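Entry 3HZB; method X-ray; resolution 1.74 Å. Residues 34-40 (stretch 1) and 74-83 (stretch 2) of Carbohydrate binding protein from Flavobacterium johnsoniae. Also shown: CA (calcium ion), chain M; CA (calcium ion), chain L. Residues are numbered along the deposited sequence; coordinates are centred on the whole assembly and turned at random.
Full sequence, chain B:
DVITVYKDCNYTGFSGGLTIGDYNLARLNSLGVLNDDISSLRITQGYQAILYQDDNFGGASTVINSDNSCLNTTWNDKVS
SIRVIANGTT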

# COMPACT_ATOMS: atom_id res chain seq x y z
N LEU B 34 -20.54 1.29 4.63
CA LEU B 34 -21.27 1.31 5.89
C LEU B 34 -20.47 1.71 7.12
O LEU B 34 -19.24 1.65 7.15
CB LEU B 34 -21.88 -0.07 6.16
CG LEU B 34 -22.98 -0.55 5.21
CD1 LEU B 34 -23.17 -2.06 5.38
CD2 LEU B 34 -24.28 0.19 5.51
N ASN B 35 -21.20 2.12 8.15
CA ASN B 35 -20.63 2.52 9.43
C ASN B 35 -20.07 1.28 10.12
O ASN B 35 -20.58 0.18 9.90
CB ASN B 35 -21.73 3.14 10.29
CG ASN B 35 -21.21 3.64 11.62
OD1 ASN B 35 -21.63 3.18 12.69
ND2 ASN B 35 -20.29 4.58 11.56
N ASP B 36 -19.03 1.45 10.94
CA ASP B 36 -18.43 0.33 11.69
C ASP B 36 -18.36 -0.91 10.81
O ASP B 36 -18.83 -1.97 11.21
CB ASP B 36 -19.27 0.02 12.93
CG ASP B 36 -19.27 1.15 13.93
OD1 ASP B 36 -18.59 2.16 13.65
OD2 ASP B 36 -19.94 1.04 14.98
N ASP B 37 -17.76 -0.77 9.64
CA ASP B 37 -17.72 -1.88 8.68
C ASP B 37 -16.40 -2.05 7.93
O ASP B 37 -16.08 -3.14 7.50
CB ASP B 37 -18.86 -1.67 7.67
CG ASP B 37 -19.16 -2.91 6.85
OD1 ASP B 37 -19.22 -2.79 5.61
OD2 ASP B 37 -19.36 -3.99 7.44
N ILE B 38 -15.65 -0.97 7.75
CA ILE B 38 -14.39 -1.07 7.02
C ILE B 38 -13.37 -1.97 7.73
O ILE B 38 -13.24 -1.92 8.95
CB ILE B 38 -13.78 0.33 6.78
CG1 ILE B 38 -14.72 1.14 5.89
CG2 ILE B 38 -12.40 0.22 6.13
CD1 ILE B 38 -14.34 2.61 5.74
N SER B 39 -12.67 -2.80 6.95
CA SER B 39 -11.67 -3.71 7.52
C SER B 39 -10.27 -3.64 6.90
O SER B 39 -9.30 -4.07 7.52
CB SER B 39 -12.16 -5.15 7.44
OG SER B 39 -13.17 -5.36 8.40
N SER B 40 -10.17 -3.12 5.69
CA SER B 40 -8.86 -2.98 5.06
C SER B 40 -8.87 -1.79 4.12
O SER B 40 -9.94 -1.31 3.73
CB SER B 40 -8.44 -4.27 4.33
OG SER B 40 -9.29 -4.59 3.24
CA CA M . -17.72 4.07 15.06
CA CA L . -15.64 -5.52 8.06
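Stretch 2, residues 74-83: TWNDKVSSIR

Residues 76-80 run roughly antiparallel to residues 35-39, with Asn35 nearest Ser80, Asp36 nearest Lys78 and Ser39 nearest Asn76 by CA positions. Stretch 2 runs as loop from Thr74 to Ser80 and enters a strand at Ser81. The two loops are close conformational copies: Asp36 and Asp77 both adopt positive phi (40° and 56°) with m side chains, and each is preceded by a t asparagine.

Asp36 packs over the Asp77-Lys78 backbone, its CB 3.0 Å from Asp77 O, while Asp36 N donates to Val79 O at 3.1 Å. Its carboxylate turns to a calcium ion (chain M): Asp36 OD1 and Lys78 O each lie 2.5 Å from the metal, and Ser80 OG 2.6 Å. Asn35 ND2 donates a very short 2.5 Å hydrogen bond to Ser80 OG.

Asp77 repeats the arrangement at the other end. Asp77 N donates to Ile38 O (3.2 Å), and the second calcium (chain L) is bound at 2.5 Å by each of Asp77 OD1, Asp37 O and Ser39 OG. Here Ser39 OG donates to Asn76 OD1, again at 2.5 Å.

Away from the line between the two calcium ions, the side chain of Ile38 makes the apolar contact, its CD1 reaching Ile82 CD1 at 3.7 Å and Val79 CG1 at 4.3 Å.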

# COMPACT_ATOMS: atom_id res chain seq x y z
N THR B 74 -8.94 -2.29 17.64
CA THR B 74 -9.36 -0.94 17.96
C THR B 74 -10.04 -0.24 16.79
O THR B 74 -10.91 0.61 16.98
CB THR B 74 -8.16 -0.07 18.41
OG1 THR B 74 -7.56 -0.66 19.58
CG2 THR B 74 -8.61 1.34 18.75
N TRP B 75 -9.65 -0.60 15.57
CA TRP B 75 -10.21 0.06 14.40
C TRP B 75 -11.07 -0.75 13.45
O TRP B 75 -11.79 -0.17 12.64
CB TRP B 75 -9.10 0.75 13.61
CG TRP B 75 -8.57 1.92 14.34
CD1 TRP B 75 -7.51 1.96 15.19
CD2 TRP B 75 -9.15 3.23 14.36
NE1 TRP B 75 -7.38 3.21 15.74
CE2 TRP B 75 -8.37 4.02 15.24
CE3 TRP B 75 -10.24 3.82 13.71
CZ2 TRP B 75 -8.66 5.36 15.49
CZ3 TRP B 75 -10.53 5.16 13.96
CH2 TRP B 75 -9.74 5.91 14.84
N ASN B 76 -11.00 -2.07 13.54
CA ASN B 76 -11.79 -2.90 12.64
C ASN B 76 -13.28 -2.77 12.96
O ASN B 76 -13.69 -2.89 14.11
CB ASN B 76 -11.38 -4.36 12.75
CG ASN B 76 -12.11 -5.23 11.76
OD1 ASN B 76 -12.03 -5.01 10.55
ND2 ASN B 76 -12.85 -6.22 12.26
N ASP B 77 -14.08 -2.52 11.93
CA ASP B 77 -15.52 -2.36 12.09
C ASP B 77 -15.85 -1.27 13.10
O ASP B 77 -16.78 -1.41 13.89
CB ASP B 77 -16.15 -3.68 12.55
CG ASP B 77 -16.02 -4.77 11.52
OD1 ASP B 77 -15.81 -4.42 10.34
OD2 ASP B 77 -16.13 -5.96 11.88
N LYS B 78 -15.09 -0.18 13.07
CA LYS B 78 -15.30 0.92 13.99
C LYS B 78 -15.24 2.29 13.31
O LYS B 78 -15.60 3.28 13.91
CB LYS B 78 -14.25 0.88 15.11
CG LYS B 78 -14.36 -0.31 16.05
CD LYS B 78 -15.64 -0.24 16.87
CE LYS B 78 -15.74 -1.40 17.85
NZ LYS B 78 -17.06 -1.37 18.56
N VAL B 79 -14.77 2.35 12.07
CA VAL B 79 -14.66 3.64 11.40
C VAL B 79 -16.02 4.25 11.06
O VAL B 79 -16.89 3.58 10.48
CB VAL B 79 -13.81 3.51 10.12
CG1 VAL B 79 -13.76 4.85 9.38
CG2 VAL B 79 -12.39 3.08 10.50
N SER B 80 -16.21 5.51 11.44
CA SER B 80 -17.46 6.23 11.19
C SER B 80 -17.32 7.45 10.29
O SER B 80 -18.31 7.98 9.79
CB SER B 80 -18.10 6.64 12.51
OG SER B 80 -18.64 5.50 13.15
N SER B 81 -16.08 7.91 10.11
CA SER B 81 -15.80 9.03 9.23
C SER B 81 -14.33 9.00 8.86
O SER B 81 -13.50 8.45 9.60
CB SER B 81 -16.20 10.38 9.86
OG SER B 81 -15.53 10.63 11.08
N ILE B 82 -14.01 9.56 7.70
CA ILE B 82 -12.65 9.56 7.19
C ILE B 82 -12.30 10.84 6.46
O ILE B 82 -13.17 11.48 5.86
CB ILE B 82 -12.45 8.41 6.18
CG1 ILE B 82 -12.78 7.07 6.83
CG2 ILE B 82 -11.03 8.41 5.64
CD1 ILE B 82 -12.78 5.91 5.85
N ARG B 83 -11.03 11.21 6.51
CA ARG B 83 -10.54 12.38 5.82
C ARG B 83 -9.29 11.93 5.06
O ARG B 83 -8.41 11.29 5.63
CB ARG B 83 -10.20 13.51 6.79
CG ARG B 83 -11.44 14.10 7.47
CD ARG B 83 -11.06 15.20 8.43
NE ARG B 83 -10.40 16.31 7.74
CZ ARG B 83 -9.30 16.90 8.18
NH1 ARG B 83 -8.73 16.49 9.31
NH2 ARG B 83 -8.76 17.90 7.49
O HOH W 1 -16.73 1.68 8.37
O HOH W 2 -20.61 4.57 15.13
O HOH W 3 -19.58 2.95 16.85
O HOH W 4 -18.18 -6.07 8.08
O HOH W 5 -13.52 0.23 10.45
O HOH W 6 -15.34 -7.40 9.87
O HOH W 7 -15.43 -8.19 7.36
O HOH W 8 -16.25 3.37 17.16